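Local coordinates for Pre-mRNA-splicing factor SAD1 (Saccharomyces cerevisiae, PDB 4MSX), which is a catalytically inactive deubiquitinase that promotes the assembly of newly made U4 snRNA into the U4/U6 snRNP and is required for pre-mRNA splicing, at residues F377-F382 with K471-Q476; D326-S331 with N394-E399; I151-Y156 with W235-F240. One frame throughout, in Å; residues are numbered along the deposited sequence.

Contact 1 of 3, residues F377-F382 with K471-Q476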
loop_
_atom_site.group_PDB
_atom_site.type_symbol
_atom_site.label_atom_id
_atom_site.label_comp_id
_atom_site.label_asym_id
_atom_site.label_seq_id
_atom_site.Cartn_x
_atom_site.Cartn_y
_atom_site.Cartn_z
ATOM N N PHE A 377 13.320 -8.397 -1.565
ATOM C CA PHE A 377 14.283 -8.851 -0.562
ATOM C C PHE A 377 13.841 -8.358 0.794
ATOM O O PHE A 377 13.321 -7.251 0.922
ATOM C CB PHE A 377 15.647 -8.198 -0.773
ATOM C CG PHE A 377 16.326 -8.600 -2.072
ATOM C CD1 PHE A 377 16.265 -9.910 -2.522
ATOM C CD2 PHE A 377 17.036 -7.662 -2.801
ATOM C CE1 PHE A 377 16.924 -10.303 -3.707
ATOM C CE2 PHE A 377 17.691 -8.036 -4.016
ATOM C CZ PHE A 377 17.613 -9.335 -4.462
ATOM N N HIS A 378 14.166 -9.141 1.796
ATOM C CA HIS A 378 13.999 -8.715 3.200
ATOM C C HIS A 378 15.385 -8.837 3.867
ATOM O O HIS A 378 16.032 -9.883 3.745
ATOM C CB HIS A 378 13.040 -9.685 3.875
ATOM C CG HIS A 378 13.157 -9.745 5.379
ATOM N ND1 HIS A 378 13.340 -10.935 6.054
ATOM C CD2 HIS A 378 13.047 -8.779 6.327
ATOM C CE1 HIS A 378 13.369 -10.695 7.362
ATOM N NE2 HIS A 378 13.147 -9.407 7.555
ATOM N N PHE A 379 15.814 -7.801 4.574
ATOM C CA PHE A 379 17.116 -7.856 5.308
ATOM C C PHE A 379 16.808 -8.233 6.725
ATOM O O PHE A 379 16.026 -7.556 7.385
ATOM C CB PHE A 379 17.825 -6.527 5.194
ATOM C CG PHE A 379 18.124 -6.191 3.749
ATOM C CD1 PHE A 379 19.256 -6.723 3.115
ATOM C CD2 PHE A 379 17.222 -5.464 2.996
ATOM C CE1 PHE A 379 19.491 -6.464 1.739
ATOM C CE2 PHE A 379 17.431 -5.214 1.629
ATOM C CZ PHE A 379 18.568 -5.707 1.007
ATOM N N ASN A 380 17.412 -9.317 7.206
ATOM C CA ASN A 380 16.909 -9.898 8.457
ATOM C C ASN A 380 17.446 -9.117 9.657
ATOM O O ASN A 380 18.410 -9.537 10.283
ATOM C CB ASN A 380 17.324 -11.351 8.549
ATOM C CG ASN A 380 16.638 -12.061 9.710
ATOM O OD1 ASN A 380 15.686 -11.522 10.292
ATOM N ND2 ASN A 380 17.104 -13.253 10.049
ATOM N N ARG A 381 16.831 -7.990 9.959
ATOM C CA ARG A 381 17.271 -7.123 11.067
ATOM C C ARG A 381 16.964 -7.661 12.472
ATOM O O ARG A 381 17.746 -7.444 13.419
ATOM C CB ARG A 381 16.552 -5.783 10.950
ATOM C CG ARG A 381 16.792 -5.054 9.595
ATOM C CD ARG A 381 18.213 -4.434 9.546
ATOM N NE ARG A 381 18.503 -3.815 8.238
ATOM C CZ ARG A 381 19.692 -3.295 7.926
ATOM N NH1 ARG A 381 20.720 -3.352 8.806
ATOM N NH2 ARG A 381 19.856 -2.746 6.745
ATOM N N PHE A 382 15.803 -8.296 12.616
ATOM C CA PHE A 382 15.258 -8.592 13.955
ATOM C C PHE A 382 15.392 -10.002 14.426
ATOM O O PHE A 382 14.922 -10.935 13.794
ATOM C CB PHE A 382 13.752 -8.333 13.965
ATOM C CG PHE A 382 13.402 -6.908 13.731
ATOM C CD1 PHE A 382 13.990 -5.916 14.485
ATOM C CD2 PHE A 382 12.498 -6.550 12.734
ATOM C CE1 PHE A 382 13.703 -4.580 14.280
ATOM C CE2 PHE A 382 12.186 -5.214 12.516
ATOM C CZ PHE A 382 12.806 -4.223 13.279
ATOM N N LYS A 471 20.100 4.964 5.061
ATOM C CA LYS A 471 19.085 4.607 6.080
ATOM C C LYS A 471 18.966 3.099 6.173
ATOM O O LYS A 471 19.410 2.361 5.247
ATOM C CB LYS A 471 17.721 5.213 5.664
ATOM C CG LYS A 471 17.758 6.737 5.684
ATOM C CD LYS A 471 16.360 7.357 5.748
ATOM C CE LYS A 471 16.430 8.886 5.889
ATOM N NZ LYS A 471 15.091 9.579 5.698
ATOM N N GLU A 472 18.331 2.625 7.238
ATOM C CA GLU A 472 18.308 1.188 7.468
ATOM C C GLU A 472 17.253 0.466 6.595
ATOM O O GLU A 472 16.070 0.394 6.994
ATOM C CB GLU A 472 18.001 0.949 8.920
ATOM C CG GLU A 472 18.224 -0.486 9.366
ATOM C CD GLU A 472 17.829 -0.729 10.827
ATOM O OE1 GLU A 472 18.475 -0.148 11.726
ATOM O OE2 GLU A 472 16.872 -1.510 11.091
ATOM N N THR A 473 17.697 -0.107 5.479
ATOM C CA THR A 473 16.809 -0.811 4.557
ATOM C C THR A 473 16.286 -2.106 5.205
ATOM O O THR A 473 17.023 -2.855 5.898
ATOM C CB THR A 473 17.488 -1.106 3.182
ATOM O OG1 THR A 473 16.521 -1.713 2.334
ATOM C CG2 THR A 473 18.711 -2.080 3.341
ATOM N N PHE A 474 14.988 -2.353 5.039
ATOM C CA PHE A 474 14.363 -3.557 5.597
ATOM C C PHE A 474 13.780 -4.432 4.473
ATOM O O PHE A 474 13.959 -5.647 4.475
ATOM C CB PHE A 474 13.225 -3.136 6.555
ATOM C CG PHE A 474 12.516 -4.292 7.216
ATOM C CD1 PHE A 474 13.181 -5.110 8.128
ATOM C CD2 PHE A 474 11.156 -4.521 6.970
ATOM C CE1 PHE A 474 12.529 -6.169 8.749
ATOM C CE2 PHE A 474 10.495 -5.588 7.599
ATOM C CZ PHE A 474 11.156 -6.399 8.488
ATOM N N ILE A 475 13.016 -3.819 3.552
ATOM C CA ILE A 475 12.486 -4.519 2.400
ATOM C C ILE A 475 12.759 -3.719 1.132
ATOM O O ILE A 475 12.647 -2.497 1.134
ATOM C CB ILE A 475 10.907 -4.653 2.509
ATOM C CG1 ILE A 475 10.542 -5.857 3.359
ATOM C CG2 ILE A 475 10.269 -4.784 1.111
ATOM C CD1 ILE A 475 9.067 -5.799 3.778
ATOM N N GLN A 476 13.079 -4.405 0.053
ATOM C CA GLN A 476 13.265 -3.719 -1.232
ATOM C C GLN A 476 12.538 -4.448 -2.306
ATOM O O GLN A 476 12.435 -5.668 -2.267
ATOM C CB GLN A 476 14.777 -3.698 -1.688
ATOM C CG GLN A 476 15.593 -2.789 -0.770
ATOM C CD GLN A 476 17.068 -2.785 -1.144
ATOM O OE1 GLN A 476 17.572 -3.744 -1.783
ATOM N NE2 GLN A 476 17.749 -1.695 -0.798
#

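Contact 2 of 3, residues D326-S331 with N394-E399. With ACT (acetate ion), chain C.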
loop_
_atom_site.group_PDB
_atom_site.type_symbol
_atom_site.label_atom_id
_atom_site.label_comp_id
_atom_site.label_asym_id
_atom_site.label_seq_id
_atom_site.Cartn_x
_atom_site.Cartn_y
_atom_site.Cartn_z
ATOM N N ASP A 326 20.258 -12.959 5.069
ATOM C CA ASP A 326 20.803 -12.879 6.425
ATOM C C ASP A 326 22.014 -11.945 6.469
ATOM O O ASP A 326 22.825 -11.980 5.603
ATOM C CB ASP A 326 21.214 -14.268 6.909
ATOM C CG ASP A 326 20.013 -15.195 7.137
ATOM O OD1 ASP A 326 19.009 -14.773 7.787
ATOM O OD2 ASP A 326 20.067 -16.341 6.627
ATOM N N LEU A 327 22.146 -11.157 7.526
ATOM C CA LEU A 327 23.214 -10.202 7.611
ATOM C C LEU A 327 24.343 -10.789 8.471
ATOM O O LEU A 327 24.116 -11.638 9.326
ATOM C CB LEU A 327 22.721 -8.925 8.272
ATOM C CG LEU A 327 21.581 -8.265 7.420
ATOM C CD1 LEU A 327 20.937 -7.146 8.240
ATOM C CD2 LEU A 327 22.088 -7.755 6.080
ATOM N N PRO A 328 25.551 -10.303 8.269
ATOM C CA PRO A 328 26.627 -10.857 9.103
ATOM C C PRO A 328 26.382 -10.585 10.603
ATOM O O PRO A 328 25.753 -9.571 10.972
ATOM C CB PRO A 328 27.890 -10.165 8.561
ATOM C CG PRO A 328 27.431 -9.003 7.767
ATOM C CD PRO A 328 26.008 -9.274 7.318
ATOM N N GLU A 329 26.873 -11.481 11.471
ATOM C CA GLU A 329 26.673 -11.340 12.920
ATOM C C GLU A 329 26.992 -9.924 13.419
ATOM O O GLU A 329 27.933 -9.291 12.968
ATOM C CB GLU A 329 27.515 -12.371 13.694
ATOM C CG GLU A 329 26.802 -12.824 14.959
ATOM C CD GLU A 329 27.610 -13.819 15.771
ATOM O OE1 GLU A 329 28.442 -14.547 15.180
ATOM O OE2 GLU A 329 27.414 -13.869 17.006
ATOM N N PHE A 330 26.151 -9.401 14.303
ATOM C CA PHE A 330 26.259 -7.994 14.684
ATOM C C PHE A 330 26.181 -7.892 16.191
ATOM O O PHE A 330 25.278 -8.476 16.826
ATOM C CB PHE A 330 25.111 -7.167 14.065
ATOM C CG PHE A 330 25.123 -5.688 14.452
ATOM C CD1 PHE A 330 25.916 -4.796 13.739
ATOM C CD2 PHE A 330 24.351 -5.207 15.524
ATOM C CE1 PHE A 330 25.948 -3.445 14.088
ATOM C CE2 PHE A 330 24.363 -3.835 15.872
ATOM C CZ PHE A 330 25.178 -2.966 15.147
ATOM N N SER A 331 27.090 -7.122 16.774
ATOM C CA SER A 331 27.038 -6.895 18.225
ATOM C C SER A 331 26.435 -5.523 18.532
ATOM O O SER A 331 27.005 -4.492 18.173
ATOM C CB SER A 331 28.430 -6.975 18.887
ATOM O OG SER A 331 28.275 -6.520 20.242
ATOM N N ASN A 394 20.028 -6.009 14.111
ATOM C CA ASN A 394 21.277 -6.026 13.362
ATOM C C ASN A 394 21.393 -4.741 12.529
ATOM O O ASN A 394 20.667 -4.562 11.516
ATOM C CB ASN A 394 21.324 -7.280 12.473
ATOM C CG ASN A 394 22.668 -7.461 11.785
ATOM O OD1 ASN A 394 23.252 -6.503 11.311
ATOM N ND2 ASN A 394 23.157 -8.694 11.747
ATOM N N GLN A 395 22.294 -3.836 12.926
ATOM C CA GLN A 395 22.392 -2.548 12.232
ATOM C C GLN A 395 23.524 -2.458 11.202
ATOM O O GLN A 395 23.984 -1.359 10.879
ATOM C CB GLN A 395 22.491 -1.399 13.229
ATOM C CG GLN A 395 21.321 -1.379 14.197
ATOM C CD GLN A 395 21.344 -0.119 15.057
ATOM O OE1 GLN A 395 21.426 0.982 14.522
ATOM N NE2 GLN A 395 21.350 -0.288 16.393
ATOM N N THR A 396 23.914 -3.607 10.645
ATOM C CA THR A 396 24.932 -3.641 9.590
ATOM C C THR A 396 24.499 -2.721 8.464
ATOM O O THR A 396 23.327 -2.741 8.021
ATOM C CB THR A 396 25.158 -5.081 9.054
ATOM O OG1 THR A 396 25.525 -5.952 10.134
ATOM C CG2 THR A 396 26.221 -5.116 7.995
ATOM N N LEU A 397 25.428 -1.899 7.985
ATOM C CA LEU A 397 25.133 -0.996 6.891
ATOM C C LEU A 397 25.138 -1.728 5.563
ATOM O O LEU A 397 26.190 -2.169 5.070
ATOM C CB LEU A 397 26.100 0.179 6.881
ATOM C CG LEU A 397 25.873 1.179 5.738
ATOM C CD1 LEU A 397 24.481 1.748 5.841
ATOM C CD2 LEU A 397 26.934 2.286 5.871
ATOM N N VAL A 398 23.950 -1.861 4.970
ATOM C CA VAL A 398 23.824 -2.547 3.687
ATOM C C VAL A 398 23.961 -1.560 2.524
ATOM O O VAL A 398 23.143 -0.623 2.342
ATOM C CB VAL A 398 22.437 -3.327 3.543
ATOM C CG1 VAL A 398 22.353 -3.978 2.172
ATOM C CG2 VAL A 398 22.288 -4.368 4.615
ATOM N N GLU A 399 25.007 -1.772 1.733
ATOM C CA GLU A 399 25.315 -0.897 0.606
ATOM C C GLU A 399 24.716 -1.399 -0.702
ATOM O O GLU A 399 24.858 -2.566 -1.043
ATOM C CB GLU A 399 26.845 -0.741 0.507
ATOM C CG GLU A 399 27.294 -0.040 1.810
ATOM C CD GLU A 399 28.768 -0.077 2.104
ATOM O OE1 GLU A 399 29.130 0.523 3.150
ATOM O OE2 GLU A 399 29.543 -0.687 1.336
HETATM C C ACT C . 20.112 -10.593 13.674
HETATM O O ACT C . 19.090 -11.216 13.241
HETATM O OXT ACT C . 21.252 -10.740 13.056
HETATM C CH3 ACT C . 19.922 -9.698 14.879
HETATM O O HOH W 1 27.911 -7.212 11.043
#

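Contact 3 of 3, residues I151-Y156 with W235-F240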
loop_
_atom_site.group_PDB
_atom_site.type_symbol
_atom_site.label_atom_id
_atom_site.label_comp_id
_atom_site.label_asym_id
_atom_site.label_seq_id
_atom_site.Cartn_x
_atom_site.Cartn_y
_atom_site.Cartn_z
ATOM N N ILE A 151 -17.585 14.116 -7.149
ATOM C CA ILE A 151 -17.846 13.459 -5.862
ATOM C C ILE A 151 -17.916 11.969 -5.986
ATOM O O ILE A 151 -17.354 11.233 -5.164
ATOM C CB ILE A 151 -19.188 14.006 -5.205
ATOM C CG1 ILE A 151 -18.936 15.427 -4.733
ATOM C CG2 ILE A 151 -19.616 13.116 -4.041
ATOM C CD1 ILE A 151 -20.290 16.198 -4.458
ATOM N N LYS A 152 -18.520 11.495 -7.067
ATOM C CA LYS A 152 -18.622 10.062 -7.262
ATOM C C LYS A 152 -17.175 9.504 -7.488
ATOM O O LYS A 152 -16.845 8.383 -7.068
ATOM C CB LYS A 152 -19.450 9.757 -8.503
ATOM C CG LYS A 152 -19.793 8.290 -8.680
ATOM C CD LYS A 152 -20.739 8.137 -9.864
ATOM C CE LYS A 152 -21.059 6.693 -10.171
ATOM N NZ LYS A 152 -22.056 6.587 -11.295
ATOM N N PHE A 153 -16.335 10.296 -8.133
ATOM C CA PHE A 153 -14.950 9.846 -8.387
ATOM C C PHE A 153 -14.141 9.778 -7.053
ATOM O O PHE A 153 -13.286 8.892 -6.869
ATOM C CB PHE A 153 -14.280 10.799 -9.314
ATOM C CG PHE A 153 -12.960 10.290 -9.864
ATOM C CD1 PHE A 153 -11.798 10.364 -9.104
ATOM C CD2 PHE A 153 -12.899 9.761 -11.151
ATOM C CE1 PHE A 153 -10.567 9.924 -9.625
ATOM C CE2 PHE A 153 -11.648 9.312 -11.688
ATOM C CZ PHE A 153 -10.506 9.414 -10.924
ATOM N N ALA A 154 -14.403 10.713 -6.130
ATOM C CA ALA A 154 -13.752 10.702 -4.820
ATOM C C ALA A 154 -14.118 9.447 -4.031
ATOM O O ALA A 154 -13.293 8.930 -3.239
ATOM C CB ALA A 154 -14.140 11.982 -3.990
ATOM N N ALA A 155 -15.352 8.964 -4.215
ATOM C CA ALA A 155 -15.809 7.741 -3.548
ATOM C C ALA A 155 -15.312 6.452 -4.235
ATOM O O ALA A 155 -15.125 5.417 -3.572
ATOM C CB ALA A 155 -17.373 7.711 -3.470
ATOM N N TYR A 156 -15.105 6.512 -5.555
ATOM C CA TYR A 156 -14.766 5.326 -6.308
ATOM C C TYR A 156 -14.052 5.730 -7.621
ATOM O O TYR A 156 -14.678 5.879 -8.624
ATOM C CB TYR A 156 -16.047 4.531 -6.580
ATOM C CG TYR A 156 -15.789 3.211 -7.234
ATOM C CD1 TYR A 156 -15.467 2.104 -6.460
ATOM C CD2 TYR A 156 -15.846 3.052 -8.620
ATOM C CE1 TYR A 156 -15.207 0.871 -7.014
ATOM C CE2 TYR A 156 -15.569 1.786 -9.204
ATOM C CZ TYR A 156 -15.225 0.710 -8.375
ATOM O OH TYR A 156 -14.972 -0.557 -8.855
ATOM N N TRP A 235 -3.903 5.939 -6.404
ATOM C CA TRP A 235 -3.499 6.484 -7.728
ATOM C C TRP A 235 -4.373 7.670 -8.185
ATOM O O TRP A 235 -4.174 8.211 -9.274
ATOM C CB TRP A 235 -3.483 5.362 -8.799
ATOM C CG TRP A 235 -2.202 4.582 -8.596
ATOM C CD1 TRP A 235 -2.029 3.412 -7.886
ATOM C CD2 TRP A 235 -0.922 4.981 -9.048
ATOM N NE1 TRP A 235 -0.660 3.046 -7.908
ATOM C CE2 TRP A 235 0.022 4.017 -8.598
ATOM C CE3 TRP A 235 -0.466 6.072 -9.813
ATOM C CZ2 TRP A 235 1.421 4.121 -8.907
ATOM C CZ3 TRP A 235 0.885 6.186 -10.102
ATOM C CH2 TRP A 235 1.823 5.201 -9.666
ATOM N N SER A 236 -5.351 8.084 -7.365
ATOM C CA SER A 236 -6.286 9.072 -7.874
ATOM C C SER A 236 -5.599 10.384 -8.208
ATOM O O SER A 236 -4.876 10.950 -7.374
ATOM C CB SER A 236 -7.418 9.341 -6.856
ATOM O OG SER A 236 -8.082 10.519 -7.282
ATOM N N PRO A 237 -5.806 10.892 -9.437
ATOM C CA PRO A 237 -5.252 12.210 -9.793
ATOM C C PRO A 237 -6.199 13.383 -9.416
ATOM O O PRO A 237 -5.905 14.522 -9.775
ATOM C CB PRO A 237 -5.121 12.137 -11.347
ATOM C CG PRO A 237 -6.287 11.297 -11.767
ATOM C CD PRO A 237 -6.483 10.248 -10.574
ATOM N N LYS A 238 -7.296 13.100 -8.720
ATOM C CA LYS A 238 -8.264 14.151 -8.335
ATOM C C LYS A 238 -8.656 14.128 -6.835
ATOM O O LYS A 238 -9.799 14.432 -6.464
ATOM C CB LYS A 238 -9.534 13.964 -9.187
ATOM C CG LYS A 238 -9.294 14.289 -10.666
ATOM C CD LYS A 238 -10.232 13.507 -11.632
ATOM C CE LYS A 238 -11.700 13.556 -11.303
ATOM N NZ LYS A 238 -12.568 13.089 -12.466
ATOM N N LEU A 239 -7.725 13.745 -5.976
ATOM C CA LEU A 239 -8.022 13.666 -4.541
ATOM C C LEU A 239 -8.491 15.016 -3.995
ATOM O O LEU A 239 -7.924 16.036 -4.331
ATOM C CB LEU A 239 -6.730 13.282 -3.787
ATOM C CG LEU A 239 -6.256 11.842 -4.034
ATOM C CD1 LEU A 239 -4.874 11.608 -3.368
ATOM C CD2 LEU A 239 -7.291 10.856 -3.484
ATOM N N PHE A 240 -9.438 15.018 -3.057
ATOM C CA PHE A 240 -9.811 16.282 -2.417
ATOM C C PHE A 240 -8.722 16.775 -1.491
ATOM O O PHE A 240 -8.466 17.970 -1.407
ATOM C CB PHE A 240 -11.141 16.111 -1.681
ATOM C CG PHE A 240 -12.334 15.966 -2.625
ATOM C CD1 PHE A 240 -12.184 16.120 -4.003
ATOM C CD2 PHE A 240 -13.609 15.666 -2.115
ATOM C CE1 PHE A 240 -13.285 15.975 -4.882
ATOM C CE2 PHE A 240 -14.716 15.519 -2.977
ATOM C CZ PHE A 240 -14.566 15.673 -4.350
#

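Contact 1 of 3, residues F377-F382 with K471-Q476
F377 and Q476 form a hydrogen-bonded antiparallel pair. F377 N donates to Q476 O at 3.0 Å, and Q476 N returns the bond to F377 O at the same length. Further along, F379 N gives a nearly straight bond (167°) to F474 O at 2.8 Å. Between them H378 and I475 make a non-hydrogen-bonded pair. F474 and I475 form a classic beta bulge against strand 409-421.

R381 supplies the polar side-chain grip. Its chain bends at chi2 (-75°) and brings the guanidinium side-on to one carbonyl. R381 NE reaches T473 O at 2.9 Å and R381 NH2 reaches the same oxygen at 3.0 Å. This oxygen lies close to the guanidinium plane. E472 CG sits over one guanidinium face, 3.5 Å from R381 CZ. E472 OE2 lies well out of that plane, and the carboxylate bonds to R393 and H419. R381 NH1 turns to the carbonyls of N394 and T396. An alanine here is likely to leave these three carbonyls without their arginine donors and open a gap beside E472 CG.

The edge of H378, CD2 and NE2, meets the face of F474 in an offset edge-to-face pair, planes 80° apart. F382 leans obliquely on the same ring. On the face of F379, the T473 methyl CG2 makes a CH-pi contact, 4.0 Å from the ring centroid. Q476 OE1 lies at the edge of F379 and accepts from W478 NE1.

The pairing is thus held by backbone bonds, and a buried arginine that bonds to three backbone carbonyls carries the tie past the last paired residues.

Contact 2 of 3, residues D326-S331 with N394-E399
N394 ND2 reaches P328 O from above the carbonyl plane, 38° out of it and not on a lone pair, yet the bond is short at 2.8 Å and fairly straight (162°). The same nitrogen donates to an acetate ion, ND2 to OXT at 3.1 Å, probably picked up from the crystallisation liquor.

The other end of this amide is tied within its own segment. N394 OD1 accepts from T396 N at 3.0 Å, which makes an Asx turn, and from the hydroxyl T396 OG1 at 2.6 Å. Both donors lie in the carbonyl plane of the amide. With P328 O on its nitrogen and two donors on its oxygen, the amide is probably held in one orientation. A water joins the segments: it donates to E329 O and to T396 OG1.

F330 packs on this turn. Its CG stands anti to the backbone N (chi1 178°), and the ring is laid flat along the chain, with the peptide nitrogen of Q395 over its centre. F330 CD2 is 3.6 Å from Q395 N, and F330 CB presses on the amide carbon, N394 CG, at 3.4 Å. The Q395 CB methylene touches the ring at F330 CZ.

L327 adds an apolar contact. Its CB lies beside N394 ND2, and its CD2 methyl meets V398 CG2 at 3.7 Å. L350 of helix 347-350 touches both side chains.

The loop is fastened to the turn that leads into strand 397-399 largely by one amide, its donor side on the loop and its acceptor side in the turn, backed by F330 and L327.

Contact 3 of 3, residues I151-Y156 with W235-F240
S236 OG accepts from K238 N at 3.1 Å, closing an ST turn, and touches the edge of the F153 ring at CE1 from the other segment, 3.5 Å away. The hydroxyl oxygen is near the plane of the ring. It therefore meets the C-H edge and not the pi face.

F153 has the largest share of the contact. It projects from the last turns of helix 146-155 with CG anti to the backbone N (chi1 -168°), which sends the ring out to the loop. K238 lies over one face of that ring. A bend at chi3 (50°) folds the K238 chain and places CE and NZ over the ring. K238 CE is 3.8 Å from the ring centroid and close to the normal, which makes a CH-pi contact. K238 NZ is 3.9 Å from the same centroid, in cation-pi geometry, and its nearest ring atom is F153 CD2. P237 CD touches the ring edge at CZ, 4.1 Å off. The turn that S236 closes brings P237 and K238 to the same ring.

A second aromatic contact runs the other way. Here the helix offers the small group and the loop the ring. The A154 methyl, CB, lies over the face of F240, 22° off the normal, with F240 CE2 at 3.7 Å. I151 CA approaches this ring obliquely, and I151 CG1 lies near F240 CZ.

The helix falls in the range predicted for the degenerate UBP-type zinc finger, with the side chain of I151 about 12 Å from the bound zinc ion. The loop follows helix 222-234 in the USP domain. Across the segments, what is probably the junction of the zinc finger and the USP part rests on ring faces, methyl groups and one lysine, rather than on direct hydrogen bonds.

In the fold
Contacts 1 and 2 adjoin in the USP domain, their centres about 10 Å apart, and R381 joins them: its O takes N394 N and its NH1 reaches T396 O. Contact 1 is buried, between paired strands of the large mixed sheet, and relies on backbone bonds and aromatic packing. Contact 2 lies farther out and is partly buried. It ties a loop to strand 397-399 through an amide, with water and acetate taking part. Contact 3 is on the other side of the chain's centre, about 34 Å from contact 1 between centres. Also partly buried, it joins a helix in the predicted zinc finger to a USP loop by cation-pi and CH-pi packing.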